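Local coordinates for protein S-adenosylmethionine-dependent methyltransferase (PDB 1Y8C) that probably transfers a methyl group from S-adenosylmethionine to an acceptor that is not specified, at residues L36-G47 / L55-D66. Sequence-based numbering, arbitrary orientation.
Sequences LVFDDYLDLACG and LCPKFKNTWAVD
Strands 40-44 and 61-65, the first two in the chain of the Rossmann-like methyltransferase sheet and neighbours within it, run parallel and are joined through helix 52-55 as a beta-alpha-beta crossover, with Y41 paired to T62 and D43 to A64. Backbone bonds alternate in direction: Y41 N binds N61 O, Y41 O receives W63 N at 2.8 Å, D43 N reaches W63 O, and D43 O takes V65 N.

On the face carrying Y41 and T62, the ring of F59 is sandwiched. F38 CD2 lies over one face, 3.4 Å from F59 CZ, with the two ring planes inclined at 49°. Over the opposite face sits Y41 CB, 3.5 Å from the F59 ring centroid in a CH-pi contact, while L36 CD2 meets the ring edge. Y41 runs alongside T62, its chi1 of 168° carrying the ring away from its own backbone N and bringing CD2 within 3.3 Å of T62 CG2. It crosses L55 at about a right angle, with L55 CB off-centre over the ring and L55 CD1 near the OH, which is hydrogen-bonded to T106. On the other face, L42 CD1 rests 3.6 Å from W63 CB and also touches V65 CG2.

Beyond L44, C46 N donates to V65 O at 3.1 Å, and C46 SG packs against A64 CB. G47 N donates to D66 OD2 at 2.6 Å, from the anti side and 33° out of the carboxylate plane. The D-x-A-C-G turn and D66 resemble the S-adenosylmethionine-binding loop and acidic residue of related enzymes. With OD1 held by S68 N as well, the D66 carboxylate is probably fixed in orientation beside the likely cofactor site.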
loop_
_atom_site.group_PDB
_atom_site.type_symbol
_atom_site.label_atom_id
_atom_site.label_comp_id
_atom_site.label_asym_id
_atom_site.label_seq_id
_atom_site.Cartn_x
_atom_site.Cartn_y
_atom_site.Cartn_z
ATOM N N LEU A 36 -16.725 1.308 14.142
ATOM C CA LEU A 36 -15.380 1.633 14.591
ATOM C C LEU A 36 -15.300 2.918 15.402
ATOM O O LEU A 36 -16.005 3.893 15.129
ATOM C CB LEU A 36 -14.437 1.755 13.390
ATOM C CG LEU A 36 -12.936 1.668 13.646
ATOM C CD1 LEU A 36 -12.464 0.267 13.342
ATOM C CD2 LEU A 36 -12.197 2.662 12.768
ATOM N N VAL A 37 -14.431 2.909 16.406
ATOM C CA VAL A 37 -14.222 4.089 17.224
ATOM C C VAL A 37 -12.963 4.730 16.672
ATOM O O VAL A 37 -11.887 4.139 16.729
ATOM C CB VAL A 37 -14.000 3.722 18.680
ATOM C CG1 VAL A 37 -13.789 4.980 19.482
ATOM C CG2 VAL A 37 -15.191 2.928 19.207
ATOM N N PHE A 38 -13.098 5.937 16.137
ATOM C CA PHE A 38 -11.961 6.617 15.532
ATOM C C PHE A 38 -10.911 7.194 16.483
ATOM O O PHE A 38 -10.581 8.377 16.419
ATOM C CB PHE A 38 -12.463 7.700 14.569
ATOM C CG PHE A 38 -13.292 7.154 13.428
ATOM C CD1 PHE A 38 -14.590 6.695 13.648
ATOM C CD2 PHE A 38 -12.760 7.051 12.146
ATOM C CE1 PHE A 38 -15.342 6.146 12.617
ATOM C CE2 PHE A 38 -13.505 6.502 11.106
ATOM C CZ PHE A 38 -14.799 6.048 11.344
ATOM N N ASP A 39 -10.357 6.344 17.339
ATOM C CA ASP A 39 -9.334 6.795 18.260
ATOM C C ASP A 39 -7.922 6.665 17.721
ATOM O O ASP A 39 -7.202 7.659 17.630
ATOM C CB ASP A 39 -9.431 6.049 19.583
ATOM C CG ASP A 39 -10.574 6.545 20.435
ATOM O OD1 ASP A 39 -10.778 7.779 20.484
ATOM O OD2 ASP A 39 -11.264 5.712 21.069
ATOM N N ASP A 40 -7.526 5.448 17.356
ATOM C CA ASP A 40 -6.169 5.219 16.878
ATOM C C ASP A 40 -6.027 4.598 15.495
ATOM O O ASP A 40 -6.591 3.541 15.189
ATOM C CB ASP A 40 -5.419 4.399 17.923
ATOM C CG ASP A 40 -5.334 5.120 19.248
ATOM O OD1 ASP A 40 -4.606 6.142 19.326
ATOM O OD2 ASP A 40 -6.012 4.687 20.210
ATOM N N TYR A 41 -5.235 5.282 14.673
ATOM C CA TYR A 41 -4.977 4.897 13.292
ATOM C C TYR A 41 -3.495 4.707 12.941
ATOM O O TYR A 41 -2.663 5.583 13.182
ATOM C CB TYR A 41 -5.584 5.951 12.348
ATOM C CG TYR A 41 -5.130 5.819 10.907
ATOM C CD1 TYR A 41 -5.314 4.619 10.201
ATOM C CD2 TYR A 41 -4.519 6.888 10.241
ATOM C CE1 TYR A 41 -4.908 4.487 8.876
ATOM C CE2 TYR A 41 -4.105 6.767 8.913
ATOM C CZ TYR A 41 -4.307 5.558 8.237
ATOM O OH TYR A 41 -3.905 5.419 6.929
ATOM N N LEU A 42 -3.193 3.560 12.346
ATOM C CA LEU A 42 -1.844 3.216 11.916
ATOM C C LEU A 42 -1.815 2.896 10.423
ATOM O O LEU A 42 -2.537 2.011 9.929
ATOM C CB LEU A 42 -1.332 1.990 12.676
ATOM C CG LEU A 42 -0.033 1.362 12.140
ATOM C CD1 LEU A 42 1.152 2.226 12.547
ATOM C CD2 LEU A 42 0.134 -0.047 12.680
ATOM N N ASP A 43 -0.968 3.609 9.702
ATOM C CA ASP A 43 -0.828 3.359 8.283
ATOM C C ASP A 43 0.579 2.817 8.031
ATOM O O ASP A 43 1.567 3.521 8.231
ATOM C CB ASP A 43 -1.062 4.649 7.506
ATOM C CG ASP A 43 -0.930 4.452 6.024
ATOM O OD1 ASP A 43 -1.180 3.311 5.562
ATOM O OD2 ASP A 43 -0.585 5.430 5.320
ATOM N N LEU A 44 0.658 1.554 7.621
ATOM C CA LEU A 44 1.933 0.891 7.332
ATOM C C LEU A 44 2.303 1.153 5.886
ATOM O O LEU A 44 1.456 1.034 5.007
ATOM C CB LEU A 44 1.805 -0.618 7.502
ATOM C CG LEU A 44 1.410 -1.151 8.863
ATOM C CD1 LEU A 44 0.968 -2.603 8.728
ATOM C CD2 LEU A 44 2.578 -1.007 9.814
ATOM N N ALA A 45 3.562 1.472 5.630
ATOM C CA ALA A 45 3.992 1.746 4.264
ATOM C C ALA A 45 3.269 3.005 3.809
ATOM O O ALA A 45 2.694 3.051 2.720
ATOM C CB ALA A 45 3.628 0.577 3.355
ATOM N N CYS A 46 3.296 4.024 4.658
ATOM C CA CYS A 46 2.637 5.279 4.354
ATOM C C CYS A 46 3.253 6.043 3.179
ATOM O O CYS A 46 2.649 6.989 2.680
ATOM C CB CYS A 46 2.648 6.168 5.592
ATOM S SG CYS A 46 4.292 6.676 6.074
ATOM N N GLY A 47 4.444 5.649 2.744
ATOM C CA GLY A 47 5.080 6.350 1.642
ATOM C C GLY A 47 5.216 7.828 1.936
ATOM O O GLY A 47 5.698 8.201 3.004
ATOM N N LEU A 55 -6.947 10.092 5.888
ATOM C CA LEU A 55 -7.515 9.371 7.029
ATOM C C LEU A 55 -7.071 9.905 8.385
ATOM O O LEU A 55 -7.813 9.833 9.364
ATOM C CB LEU A 55 -7.142 7.891 6.926
ATOM C CG LEU A 55 -7.611 7.148 5.683
ATOM C CD1 LEU A 55 -6.796 5.893 5.493
ATOM C CD2 LEU A 55 -9.086 6.825 5.817
ATOM N N CYS A 56 -5.855 10.431 8.439
ATOM C CA CYS A 56 -5.311 10.973 9.675
ATOM C C CYS A 56 -6.239 11.976 10.386
ATOM O O CYS A 56 -6.416 11.905 11.605
ATOM C CB CYS A 56 -3.959 11.628 9.394
ATOM S SG CYS A 56 -3.366 12.622 10.754
ATOM N N PRO A 57 -6.836 12.928 9.640
ATOM C CA PRO A 57 -7.733 13.912 10.264
ATOM C C PRO A 57 -9.022 13.342 10.852
ATOM O O PRO A 57 -9.726 14.018 11.604
ATOM C CB PRO A 57 -8.006 14.898 9.134
ATOM C CG PRO A 57 -7.873 14.056 7.915
ATOM C CD PRO A 57 -6.642 13.246 8.215
ATOM N N LYS A 58 -9.339 12.100 10.515
ATOM C CA LYS A 58 -10.549 11.487 11.038
ATOM C C LYS A 58 -10.312 10.801 12.384
ATOM O O LYS A 58 -11.260 10.386 13.042
ATOM C CB LYS A 58 -11.096 10.493 10.019
ATOM C CG LYS A 58 -11.507 11.139 8.703
ATOM C CD LYS A 58 -12.589 12.183 8.926
ATOM C CE LYS A 58 -13.265 12.602 7.622
ATOM N NZ LYS A 58 -12.317 13.246 6.669
ATOM N N PHE A 59 -9.052 10.696 12.804
ATOM C CA PHE A 59 -8.730 10.058 14.078
ATOM C C PHE A 59 -8.095 10.998 15.100
ATOM O O PHE A 59 -7.758 12.143 14.788
ATOM C CB PHE A 59 -7.790 8.876 13.852
ATOM C CG PHE A 59 -8.427 7.729 13.141
ATOM C CD1 PHE A 59 -8.655 7.783 11.771
ATOM C CD2 PHE A 59 -8.823 6.596 13.850
ATOM C CE1 PHE A 59 -9.268 6.728 11.118
ATOM C CE2 PHE A 59 -9.436 5.536 13.206
ATOM C CZ PHE A 59 -9.663 5.598 11.834
ATOM N N LYS A 60 -7.930 10.508 16.327
ATOM C CA LYS A 60 -7.311 11.314 17.372
ATOM C C LYS A 60 -5.803 11.148 17.333
ATOM O O LYS A 60 -5.063 12.132 17.390
ATOM C CB LYS A 60 -7.812 10.910 18.758
ATOM C CG LYS A 60 -9.314 11.005 18.957
ATOM C CD LYS A 60 -9.646 11.234 20.439
ATOM C CE LYS A 60 -8.984 10.182 21.346
ATOM N NZ LYS A 60 -8.990 10.541 22.805
ATOM N N ASN A 61 -5.351 9.899 17.244
ATOM C CA ASN A 61 -3.920 9.611 17.204
ATOM C C ASN A 61 -3.565 8.791 15.973
ATOM O O ASN A 61 -4.213 7.786 15.672
ATOM C CB ASN A 61 -3.485 8.853 18.462
ATOM C CG ASN A 61 -4.058 9.453 19.734
ATOM O OD1 ASN A 61 -4.896 8.842 20.405
ATOM N ND2 ASN A 61 -3.610 10.657 20.071
ATOM N N THR A 62 -2.520 9.219 15.272
ATOM C CA THR A 62 -2.087 8.532 14.071
ATOM C C THR A 62 -0.605 8.179 14.080
ATOM O O THR A 62 0.233 8.937 14.567
ATOM C CB THR A 62 -2.363 9.389 12.810
ATOM O OG1 THR A 62 -3.752 9.725 12.751
ATOM C CG2 THR A 62 -1.981 8.634 11.553
ATOM N N TRP A 63 -0.300 7.008 13.535
ATOM C CA TRP A 63 1.066 6.533 13.408
ATOM C C TRP A 63 1.279 6.149 11.952
ATOM O O TRP A 63 0.450 5.465 11.351
ATOM C CB TRP A 63 1.305 5.323 14.290
ATOM C CG TRP A 63 1.515 5.662 15.699
ATOM C CD1 TRP A 63 0.572 6.060 16.600
ATOM C CD2 TRP A 63 2.756 5.625 16.402
ATOM N NE1 TRP A 63 1.148 6.267 17.832
ATOM C CE2 TRP A 63 2.487 6.002 17.739
ATOM C CE3 TRP A 63 4.067 5.296 16.038
ATOM C CZ2 TRP A 63 3.489 6.078 18.710
ATOM C CZ3 TRP A 63 5.065 5.367 17.003
ATOM C CH2 TRP A 63 4.769 5.750 18.326
ATOM N N ALA A 64 2.395 6.604 11.398
ATOM C CA ALA A 64 2.751 6.333 10.015
ATOM C C ALA A 64 4.119 5.663 10.001
ATOM O O ALA A 64 5.085 6.199 10.544
ATOM C CB ALA A 64 2.795 7.633 9.232
ATOM N N VAL A 65 4.198 4.493 9.374
ATOM C CA VAL A 65 5.439 3.744 9.310
ATOM C C VAL A 65 5.830 3.436 7.875
ATOM O O VAL A 65 4.988 3.086 7.058
ATOM C CB VAL A 65 5.304 2.424 10.067
ATOM C CG1 VAL A 65 6.622 1.691 10.059
ATOM C CG2 VAL A 65 4.833 2.692 11.486
ATOM N N ASP A 66 7.113 3.572 7.572
ATOM C CA ASP A 66 7.615 3.290 6.233
ATOM C C ASP A 66 9.101 3.016 6.336
ATOM O O ASP A 66 9.775 3.571 7.189
ATOM C CB ASP A 66 7.358 4.477 5.296
ATOM C CG ASP A 66 7.474 4.098 3.818
ATOM O OD1 ASP A 66 8.606 3.838 3.339
ATOM O OD2 ASP A 66 6.423 4.053 3.140
#